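Hypothetical protein VC0714 (Vibrio cholerae O1 biovar eltor str. N16961, PDB 1U9D) is of unknown function but carries a DUF1904 domain of the MIF clan, whose relatives are built from beta-alpha-beta units. Local coordinates at residues Leu19-Val24 against Pro68-Leu73; Gln87-Gln92 against Leu103-Ile108. All blocks are in the same frame, centred on the assembly; numbering follows the deposited sequence.

Interaction 1. Residues Leu19-Val24 against Pro68-Leu73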
loop_
_atom_site.group_PDB
_atom_site.type_symbol
_atom_site.label_atom_id
_atom_site.label_comp_id
_atom_site.label_asym_id
_atom_site.label_seq_id
_atom_site.Cartn_x
_atom_site.Cartn_y
_atom_site.Cartn_z
ATOM N N LEU A 19 -5.640 -3.886 18.279
ATOM C CA LEU A 19 -5.623 -5.301 18.625
ATOM C C LEU A 19 -5.925 -5.438 20.091
ATOM O O LEU A 19 -5.251 -4.807 20.915
ATOM C CB LEU A 19 -4.267 -5.903 18.347
ATOM C CG LEU A 19 -4.009 -6.174 16.862
ATOM C CD1 LEU A 19 -3.621 -4.905 16.150
ATOM C CD2 LEU A 19 -2.935 -7.232 16.756
ATOM N N ARG A 20 -6.886 -6.288 20.423
ATOM C CA ARG A 20 -7.280 -6.518 21.800
ATOM C C ARG A 20 -7.047 -7.979 22.148
ATOM O O ARG A 20 -7.556 -8.847 21.468
ATOM C CB ARG A 20 -8.733 -6.163 21.994
ATOM C CG ARG A 20 -9.019 -4.748 21.703
ATOM C CD ARG A 20 -10.448 -4.348 21.972
ATOM N NE ARG A 20 -10.576 -2.924 21.725
ATOM C CZ ARG A 20 -11.719 -2.261 21.679
ATOM N NH1 ARG A 20 -12.871 -2.886 21.845
ATOM N NH2 ARG A 20 -11.685 -0.958 21.435
ATOM N N PHE A 21 -6.256 -8.230 23.183
ATOM C CA PHE A 21 -5.844 -9.559 23.545
ATOM C C PHE A 21 -6.664 -10.021 24.719
ATOM O O PHE A 21 -6.619 -9.394 25.773
ATOM C CB PHE A 21 -4.362 -9.526 23.909
ATOM C CG PHE A 21 -3.473 -9.253 22.742
ATOM C CD1 PHE A 21 -2.993 -10.295 21.970
ATOM C CD2 PHE A 21 -3.174 -7.961 22.376
ATOM C CE1 PHE A 21 -2.190 -10.051 20.841
ATOM C CE2 PHE A 21 -2.382 -7.707 21.252
ATOM C CZ PHE A 21 -1.882 -8.771 20.494
ATOM N N ARG A 22 -7.410 -11.100 24.535
ATOM C CA ARG A 22 -8.307 -11.628 25.551
ATOM C C ARG A 22 -7.909 -13.060 25.877
ATOM O O ARG A 22 -7.535 -13.814 24.979
ATOM C CB ARG A 22 -9.730 -11.708 25.025
ATOM C CG ARG A 22 -10.290 -10.468 24.443
ATOM C CD ARG A 22 -11.822 -10.465 24.463
ATOM N NE ARG A 22 -12.199 -9.128 24.135
ATOM C CZ ARG A 22 -12.841 -8.302 24.926
ATOM N NH1 ARG A 22 -13.278 -8.674 26.119
ATOM N NH2 ARG A 22 -13.069 -7.094 24.487
ATOM N N ALA A 23 -8.042 -13.442 27.146
ATOM C CA ALA A 23 -7.757 -14.814 27.584
ATOM C C ALA A 23 -6.338 -15.260 27.256
ATOM O O ALA A 23 -6.083 -16.415 26.903
ATOM C CB ALA A 23 -8.796 -15.784 26.989
ATOM N N VAL A 24 -5.404 -14.328 27.377
ATOM C CA VAL A 24 -3.994 -14.575 27.103
ATOM C C VAL A 24 -3.220 -14.051 28.321
ATOM O O VAL A 24 -3.494 -12.968 28.818
ATOM C CB VAL A 24 -3.481 -13.841 25.848
ATOM C CG1 VAL A 24 -3.900 -14.521 24.586
ATOM C CG2 VAL A 24 -3.973 -12.429 25.822
ATOM N N PRO A 68 -7.246 -18.561 23.700
ATOM C CA PRO A 68 -6.908 -17.146 23.505
ATOM C C PRO A 68 -7.635 -16.525 22.316
ATOM O O PRO A 68 -7.987 -17.215 21.365
ATOM C CB PRO A 68 -5.399 -17.167 23.354
ATOM C CG PRO A 68 -5.034 -18.512 23.000
ATOM C CD PRO A 68 -6.103 -19.451 23.425
HETATM N N MSE A 69 -7.936 -15.229 22.398
HETATM C CA MSE A 69 -8.576 -14.541 21.294
HETATM C C MSE A 69 -7.982 -13.167 21.100
HETATM O O MSE A 69 -7.723 -12.480 22.080
HETATM C CB MSE A 69 -10.049 -14.352 21.529
HETATM C CG MSE A 69 -10.729 -13.617 20.367
HETATM SE SE MSE A 69 -12.535 -13.216 20.814
HETATM C CE MSE A 69 -13.364 -14.848 20.043
ATOM N N VAL A 70 -7.810 -12.787 19.837
ATOM C CA VAL A 70 -7.369 -11.455 19.489
ATOM C C VAL A 70 -8.489 -10.863 18.647
ATOM O O VAL A 70 -8.880 -11.456 17.638
ATOM C CB VAL A 70 -6.086 -11.472 18.669
ATOM C CG1 VAL A 70 -5.657 -10.039 18.316
ATOM C CG2 VAL A 70 -4.993 -12.221 19.415
ATOM N N GLU A 71 -9.025 -9.737 19.090
ATOM C CA GLU A 71 -10.022 -8.999 18.353
ATOM C C GLU A 71 -9.267 -7.895 17.647
ATOM O O GLU A 71 -8.402 -7.268 18.260
ATOM C CB GLU A 71 -11.028 -8.356 19.281
ATOM C CG GLU A 71 -12.063 -9.276 19.887
ATOM C CD GLU A 71 -12.977 -8.518 20.833
ATOM O OE1 GLU A 71 -12.476 -7.638 21.564
ATOM O OE2 GLU A 71 -14.189 -8.780 20.825
ATOM N N VAL A 72 -9.577 -7.671 16.380
ATOM C CA VAL A 72 -8.919 -6.611 15.599
ATOM C C VAL A 72 -10.032 -5.677 15.197
ATOM O O VAL A 72 -10.933 -6.056 14.451
ATOM C CB VAL A 72 -8.209 -7.147 14.385
ATOM C CG1 VAL A 72 -7.589 -6.028 13.563
ATOM C CG2 VAL A 72 -7.141 -8.159 14.784
ATOM N N LEU A 73 -10.033 -4.474 15.746
ATOM C CA LEU A 73 -11.012 -3.487 15.361
ATOM C C LEU A 73 -10.328 -2.606 14.340
ATOM O O LEU A 73 -9.258 -2.070 14.609
ATOM C CB LEU A 73 -11.482 -2.670 16.539
ATOM C CG LEU A 73 -12.372 -3.489 17.463
ATOM C CD1 LEU A 73 -11.539 -4.156 18.519
ATOM C CD2 LEU A 73 -13.472 -2.596 18.077
#
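Arg-22 and Glu-71 meet on the face of an antiparallel strand pair that also carries Arg-20. Both NE and NH2 of Arg-22 converge on one oxygen, OE1 of Glu-71, in a salt bridge; the NE to OE1 bond, 3.0 Å, is weak. The guanidinium and carboxylate planes are turned 78° apart, and NH2 meets OE1 from above the carboxylate plane while OE1 stays near the guanidinium plane. CD1 of Leu-73 lies over one face of the Arg-20 guanidinium, 3.6 Å from NE of Arg-20. Beneath these groups four backbone bonds join the strands: Arg-20 pairs both ways with Glu-71, and Arg-22 with Met-69 (a selenomethionine). The Arg-22 N to Met-69 O bond, 2.8 Å long, runs nearly along the carbonyl axis. On the other face, Val-70 CG2 sits 3.8 Å from CD1 of Phe-21, and helices 26-44 and 79-97 pack there. Past the strand end, Val-24 CG1 presses tightly on Pro-68 CB at 3.3 Å. The pairing is two-sided: apolar toward the helices, mixed opposite, where charged groups lie among Met-69 and Leu-73; Glu-71 probably offsets Arg-22 and, at longer range, Arg-20, which also has a long, weak ion pair with Glu-54.

Interaction 2. Residues Gln87-Gln92 against Leu103-Ile108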
loop_
_atom_site.group_PDB
_atom_site.type_symbol
_atom_site.label_atom_id
_atom_site.label_comp_id
_atom_site.label_asym_id
_atom_site.label_seq_id
_atom_site.Cartn_x
_atom_site.Cartn_y
_atom_site.Cartn_z
ATOM N N GLN A 87 -3.009 -14.986 9.778
ATOM C CA GLN A 87 -1.930 -15.981 9.794
ATOM C C GLN A 87 -0.681 -15.504 10.557
ATOM O O GLN A 87 -0.108 -16.277 11.324
ATOM C CB GLN A 87 -1.596 -16.452 8.385
ATOM C CG GLN A 87 -0.845 -17.800 8.308
ATOM C CD GLN A 87 -1.648 -18.967 8.898
ATOM O OE1 GLN A 87 -2.613 -19.434 8.282
ATOM N NE2 GLN A 87 -1.262 -19.421 10.103
ATOM N N VAL A 88 -0.305 -14.237 10.412
ATOM C CA VAL A 88 0.836 -13.667 11.159
ATOM C C VAL A 88 0.627 -13.698 12.681
ATOM O O VAL A 88 1.485 -14.153 13.442
ATOM C CB VAL A 88 1.125 -12.217 10.734
ATOM C CG1 VAL A 88 2.135 -11.549 11.712
ATOM C CG2 VAL A 88 1.623 -12.169 9.300
ATOM N N ILE A 89 -0.541 -13.243 13.120
ATOM C CA ILE A 89 -0.871 -13.196 14.532
ATOM C C ILE A 89 -0.857 -14.611 15.085
ATOM O O ILE A 89 -0.343 -14.857 16.147
ATOM C CB ILE A 89 -2.261 -12.545 14.752
ATOM C CG1 ILE A 89 -2.210 -11.051 14.435
ATOM C CG2 ILE A 89 -2.713 -12.715 16.178
ATOM C CD1 ILE A 89 -3.605 -10.353 14.414
ATOM N N THR A 90 -1.435 -15.545 14.345
ATOM C CA THR A 90 -1.538 -16.907 14.811
ATOM C C THR A 90 -0.178 -17.548 14.985
ATOM O O THR A 90 0.105 -18.149 16.030
ATOM C CB THR A 90 -2.410 -17.699 13.838
ATOM O OG1 THR A 90 -3.724 -17.117 13.841
ATOM C CG2 THR A 90 -2.612 -19.108 14.325
ATOM N N ASP A 91 0.668 -17.357 13.988
ATOM C CA ASP A 91 2.029 -17.875 13.977
ATOM C C ASP A 91 2.899 -17.317 15.103
ATOM O O ASP A 91 3.593 -18.076 15.783
ATOM C CB ASP A 91 2.652 -17.657 12.590
ATOM C CG ASP A 91 2.154 -18.682 11.563
ATOM O OD1 ASP A 91 1.528 -19.691 11.985
ATOM O OD2 ASP A 91 2.329 -18.580 10.319
ATOM N N GLN A 92 2.826 -16.022 15.369
ATOM C CA GLN A 92 3.555 -15.467 16.503
ATOM C C GLN A 92 3.075 -15.980 17.858
ATOM O O GLN A 92 3.886 -16.355 18.711
ATOM C CB GLN A 92 3.508 -13.953 16.450
ATOM C CG GLN A 92 4.257 -13.438 15.226
ATOM C CD GLN A 92 4.939 -12.111 15.446
ATOM O OE1 GLN A 92 5.503 -11.547 14.506
ATOM N NE2 GLN A 92 4.868 -11.590 16.663
ATOM N N LEU A 103 -5.803 -20.498 18.645
ATOM C CA LEU A 103 -6.059 -19.071 18.707
ATOM C C LEU A 103 -7.250 -18.685 17.832
ATOM O O LEU A 103 -7.336 -19.127 16.695
ATOM C CB LEU A 103 -4.830 -18.296 18.234
ATOM C CG LEU A 103 -4.973 -16.771 18.298
ATOM C CD1 LEU A 103 -4.909 -16.263 19.710
ATOM C CD2 LEU A 103 -3.918 -16.082 17.440
ATOM N N ALA A 104 -8.146 -17.855 18.364
ATOM C CA ALA A 104 -9.176 -17.206 17.563
ATOM C C ALA A 104 -8.710 -15.774 17.227
ATOM O O ALA A 104 -8.192 -15.087 18.086
ATOM C CB ALA A 104 -10.476 -17.136 18.333
ATOM N N VAL A 105 -8.885 -15.332 15.993
ATOM C CA VAL A 105 -8.584 -13.945 15.615
ATOM C C VAL A 105 -9.861 -13.462 14.968
ATOM O O VAL A 105 -10.342 -14.085 14.014
ATOM C CB VAL A 105 -7.439 -13.833 14.613
ATOM C CG1 VAL A 105 -7.266 -12.372 14.189
ATOM C CG2 VAL A 105 -6.111 -14.380 15.164
ATOM N N VAL A 106 -10.441 -12.386 15.461
ATOM C CA VAL A 106 -11.732 -11.937 14.933
ATOM C C VAL A 106 -11.619 -10.473 14.508
ATOM O O VAL A 106 -11.145 -9.659 15.285
ATOM C CB VAL A 106 -12.866 -12.110 15.994
ATOM C CG1 VAL A 106 -12.668 -11.289 17.161
ATOM C CG2 VAL A 106 -14.216 -11.748 15.402
ATOM N N PHE A 107 -12.035 -10.143 13.298
ATOM C CA PHE A 107 -11.939 -8.786 12.813
ATOM C C PHE A 107 -13.312 -8.133 12.932
ATOM O O PHE A 107 -14.311 -8.724 12.561
ATOM C CB PHE A 107 -11.444 -8.803 11.370
ATOM C CG PHE A 107 -10.039 -9.302 11.214
ATOM C CD1 PHE A 107 -8.986 -8.420 11.067
ATOM C CD2 PHE A 107 -9.761 -10.655 11.191
ATOM C CE1 PHE A 107 -7.690 -8.896 10.939
ATOM C CE2 PHE A 107 -8.476 -11.119 11.062
ATOM C CZ PHE A 107 -7.430 -10.219 10.934
ATOM N N ILE A 108 -13.370 -6.925 13.469
ATOM C CA ILE A 108 -14.615 -6.207 13.578
ATOM C C ILE A 108 -14.462 -4.909 12.790
ATOM O O ILE A 108 -13.611 -4.125 13.110
ATOM C CB ILE A 108 -14.963 -5.953 15.042
ATOM C CG1 ILE A 108 -15.278 -7.298 15.741
ATOM C CG2 ILE A 108 -16.173 -5.018 15.153
ATOM C CD1 ILE A 108 -15.012 -7.294 17.192
HETATM O O HOH W 1 -6.398 -17.779 14.209
#
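A beta-alpha-beta crossover, made of strand 69-74, helix 79-97 and strand 104-109, brings Gln-87 to Gln-92 against Leu-103 to Ile-108: the second half of the unit, where the helix rests on the start of strand 104-109 and on Leu-103 just before it. Two consecutive helix residues, Ile-89 and Thr-90, meet Leu-103 and Val-105, which alternate with Ala-104 along the chain and so point to the helix side. The branch methyl of Ile-89 does the central work. Its CG2, anti to the backbone N, lies 3.8 Å from CD2 of Leu-103 and 3.9 Å from CG2 of Val-105, so that one methyl touches both Leu-103 and Val-105. Ile-89 lies crosswise to Leu-103 and at a slant to Val-105. Leu-103, with CG anti to its backbone N (chi1 -178°), extends toward the helix and runs alongside Thr-90, the two pointing opposite ways, its CD2 coming within 3.6 Å of the Thr-90 CA.

No direct hydrogen bond spans the two segments. A water supplies the polar link instead, donating to OG1 of Thr-90 at 2.8 Å and to the carbonyl O of Leu-103 at 3.0 Å. The first torsion of Thr-90 (-62°) sets OG1 beside its own backbone N, from where the hydroxyl also bonds back to the carbonyl of Ala-86, one turn earlier in the helix. The hydroxyl is therefore held at two points, and the water bridges the two segments beside the methyl contacts.

Around this contact, Ile-89 reaches on to Val-70 of the adjoining strand 69-74, and Leu-103 also touches Ile-93 a turn further along the helix. Phe-107 packs on Gln-82, Ile-85 and Ala-86, carrying the same strand-to-helix packing toward the beginning of helix 79-97, while Val-88 and Gln-92 face the companion helix 26-44.

In the fold
Interactions 1 and 2 share one sheet and abut directly: strands 69-74 and 104-109 are neighbours in it, and Val-72 N to Val-106 O, like Val-72 O to Ile-108 N, is probably a hydrogen bond. Both contacts are partly buried. Interaction 1 works within the sheet, strand to strand, through backbone bonds with a charged pair on one face. Interaction 2 works between the sheet and the helix packed on it. Ile-89 belongs to both settings, since it reaches Leu-19 and Val-70 of the first pair as well. Here the strand pair is joined by direct hydrogen bonds, whereas helix and strand are joined by methyl contacts and one bridging water.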